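Phospholipase C-beta (PLC-beta) (Sepia officinalis, PDB 3QR0) is a multidomain phospholipase C-beta with PH, EF-hand, TIM-barrel and C2 domains and a bound calcium ion. Local coordinates at residues A[160-165]-A[175-180]. Residues are numbered along the deposited sequence; the frame is centred on the assembly and turned at random.
Sequences FRLTTV and KAIQKC
Arg161 and Leu162 carry the 160-165 side of this contact, and Cys180 lies against both of them. The Arg161 side chain leaves its helix with CG anti to the backbone N (chi1 -166°) and runs extended to NE, which brings the guanidinium to segment 175-180. There Cys180 SG sits over one face of the flat group, 3.5 Å from Arg161 NE and displaced toward the rim. The sulfur thus covers the NE side of the face more than its middle. Lys179 reaches the same place from its own helix. Its CG takes the crowded position between backbone N and carbonyl carbon (chi1 78°), and the extended chain beyond crosses Arg161 at about a right angle. Lys179 CE passes 4.1 Å from Arg161 NH2. The two cationic ends are close, with Arg161 NH2 4.6 Å from Lys179 NZ. Glu166 forms salt bridges to both, and Asp61 forms one more to Lys179, which would partly offset the repulsion.

Beside this polar side lies an apolar one. Leu162 has CG anti to the carbonyl carbon, and its CD2 methyl does the touching. Leu162 CD2 rests against the backbone of the other helix, 3.8 Å from Ala176 O. The same methyl meets the Ala176 CB, and Leu162 CD2 lies 4.2 Å from Ile177 CG1. Leu162 CD2 is also 4.1 Å from Cys180 SG, so the sulfur is shared between the leucine and the arginine. Ile177 in turn packs on Leu195 of helix 185-198.

The short axes cross obliquely, at 137°, with a closest approach of 10.5 Å. Helix 151-165, a loop with short strand 171-173, and helix 174-181 form a helix-loop-helix unit of the EF-hand region.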
loop_
_atom_site.group_PDB
_atom_site.type_symbol
_atom_site.label_atom_id
_atom_site.label_comp_id
_atom_site.label_asym_id
_atom_site.label_seq_id
_atom_site.Cartn_x
_atom_site.Cartn_y
_atom_site.Cartn_z
ATOM N N PHE A 160 -7.353 -22.248 -8.594
ATOM C CA PHE A 160 -8.579 -21.758 -9.226
ATOM C C PHE A 160 -8.345 -21.226 -10.635
ATOM O O PHE A 160 -9.231 -21.332 -11.491
ATOM C CB PHE A 160 -9.285 -20.727 -8.349
ATOM C CG PHE A 160 -10.225 -21.343 -7.362
ATOM C CD1 PHE A 160 -9.777 -21.741 -6.108
ATOM C CD2 PHE A 160 -11.550 -21.573 -7.702
ATOM C CE1 PHE A 160 -10.640 -22.328 -5.193
ATOM C CE2 PHE A 160 -12.425 -22.159 -6.788
ATOM C CZ PHE A 160 -11.965 -22.540 -5.534
ATOM N N ARG A 161 -7.158 -20.684 -10.892
ATOM C CA ARG A 161 -6.798 -20.320 -12.251
ATOM C C ARG A 161 -6.801 -21.568 -13.136
ATOM O O ARG A 161 -7.400 -21.576 -14.215
ATOM C CB ARG A 161 -5.433 -19.639 -12.324
ATOM C CG ARG A 161 -5.225 -18.976 -13.668
ATOM C CD ARG A 161 -3.820 -18.505 -13.904
ATOM N NE ARG A 161 -3.553 -18.385 -15.338
ATOM C CZ ARG A 161 -2.555 -17.691 -15.878
ATOM N NH1 ARG A 161 -1.704 -17.011 -15.116
ATOM N NH2 ARG A 161 -2.418 -17.669 -17.197
ATOM N N LEU A 162 -6.144 -22.622 -12.663
ATOM C CA LEU A 162 -6.022 -23.861 -13.427
ATOM C C LEU A 162 -7.361 -24.557 -13.691
ATOM O O LEU A 162 -7.556 -25.128 -14.768
ATOM C CB LEU A 162 -5.055 -24.825 -12.731
ATOM C CG LEU A 162 -3.588 -24.382 -12.762
ATOM C CD1 LEU A 162 -2.742 -25.285 -11.888
ATOM C CD2 LEU A 162 -3.046 -24.364 -14.194
ATOM N N THR A 163 -8.272 -24.506 -12.721
ATOM C CA THR A 163 -9.553 -25.210 -12.826
ATOM C C THR A 163 -10.706 -24.352 -13.372
ATOM O O THR A 163 -11.812 -24.855 -13.548
ATOM C CB THR A 163 -9.973 -25.810 -11.469
ATOM O OG1 THR A 163 -10.158 -24.767 -10.499
ATOM C CG2 THR A 163 -8.920 -26.794 -10.980
ATOM N N THR A 164 -10.458 -23.070 -13.637
ATOM C CA THR A 164 -11.482 -22.210 -14.244
ATOM C C THR A 164 -10.974 -21.567 -15.529
ATOM O O THR A 164 -11.530 -21.802 -16.598
ATOM C CB THR A 164 -11.991 -21.127 -13.262
ATOM O OG1 THR A 164 -10.959 -20.163 -13.014
ATOM C CG2 THR A 164 -12.427 -21.760 -11.948
ATOM N N VAL A 165 -9.911 -20.773 -15.431
ATOM C CA VAL A 165 -9.374 -20.061 -16.596
ATOM C C VAL A 165 -8.759 -21.014 -17.619
ATOM O O VAL A 165 -9.056 -20.929 -18.813
ATOM C CB VAL A 165 -8.298 -19.030 -16.197
ATOM C CG1 VAL A 165 -7.775 -18.300 -17.434
ATOM C CG2 VAL A 165 -8.851 -18.043 -15.182
ATOM N N LYS A 175 0.457 -28.444 -19.999
ATOM C CA LYS A 175 0.957 -27.215 -20.613
ATOM C C LYS A 175 0.579 -25.962 -19.803
ATOM O O LYS A 175 1.392 -25.046 -19.650
ATOM C CB LYS A 175 0.400 -27.113 -22.041
ATOM C CG LYS A 175 0.863 -25.920 -22.849
ATOM C CD LYS A 175 0.470 -26.088 -24.312
ATOM C CE LYS A 175 0.823 -24.872 -25.138
ATOM N NZ LYS A 175 0.632 -25.130 -26.597
ATOM N N ALA A 176 -0.651 -25.932 -19.292
ATOM C CA ALA A 176 -1.148 -24.791 -18.522
ATOM C C ALA A 176 -0.492 -24.713 -17.141
ATOM O O ALA A 176 -0.228 -23.623 -16.639
ATOM C CB ALA A 176 -2.662 -24.861 -18.386
ATOM N N ILE A 177 -0.230 -25.872 -16.539
ATOM C CA ILE A 177 0.417 -25.939 -15.230
ATOM C C ILE A 177 1.842 -25.398 -15.320
ATOM O O ILE A 177 2.256 -24.592 -14.490
ATOM C CB ILE A 177 0.463 -27.382 -14.668
ATOM C CG1 ILE A 177 -0.946 -27.980 -14.582
ATOM C CG2 ILE A 177 1.117 -27.388 -13.293
ATOM C CD1 ILE A 177 -0.974 -29.423 -14.149
ATOM N N GLN A 178 2.579 -25.832 -16.339
ATOM C CA GLN A 178 3.959 -25.381 -16.532
ATOM C C GLN A 178 4.064 -23.885 -16.842
ATOM O O GLN A 178 4.905 -23.194 -16.264
ATOM C CB GLN A 178 4.655 -26.204 -17.622
ATOM C CG GLN A 178 5.112 -27.571 -17.135
ATOM C CD GLN A 178 5.599 -28.474 -18.252
ATOM O OE1 GLN A 178 5.266 -28.276 -19.423
ATOM N NE2 GLN A 178 6.389 -29.482 -17.892
ATOM N N LYS A 179 3.212 -23.383 -17.738
ATOM C CA LYS A 179 3.262 -21.965 -18.124
ATOM C C LYS A 179 2.952 -21.027 -16.955
ATOM O O LYS A 179 3.502 -19.934 -16.883
ATOM C CB LYS A 179 2.328 -21.661 -19.305
ATOM C CG LYS A 179 0.856 -21.537 -18.955
ATOM C CD LYS A 179 0.031 -21.026 -20.120
ATOM C CE LYS A 179 -1.404 -20.769 -19.681
ATOM N NZ LYS A 179 -2.318 -20.548 -20.829
ATOM N N CYS A 180 2.071 -21.453 -16.048
ATOM C CA CYS A 180 1.725 -20.635 -14.883
ATOM C C CYS A 180 2.864 -20.563 -13.859
ATOM O O CYS A 180 2.897 -19.637 -13.048
ATOM C CB CYS A 180 0.448 -21.155 -14.207
ATOM S SG CYS A 180 -1.087 -20.898 -15.159
#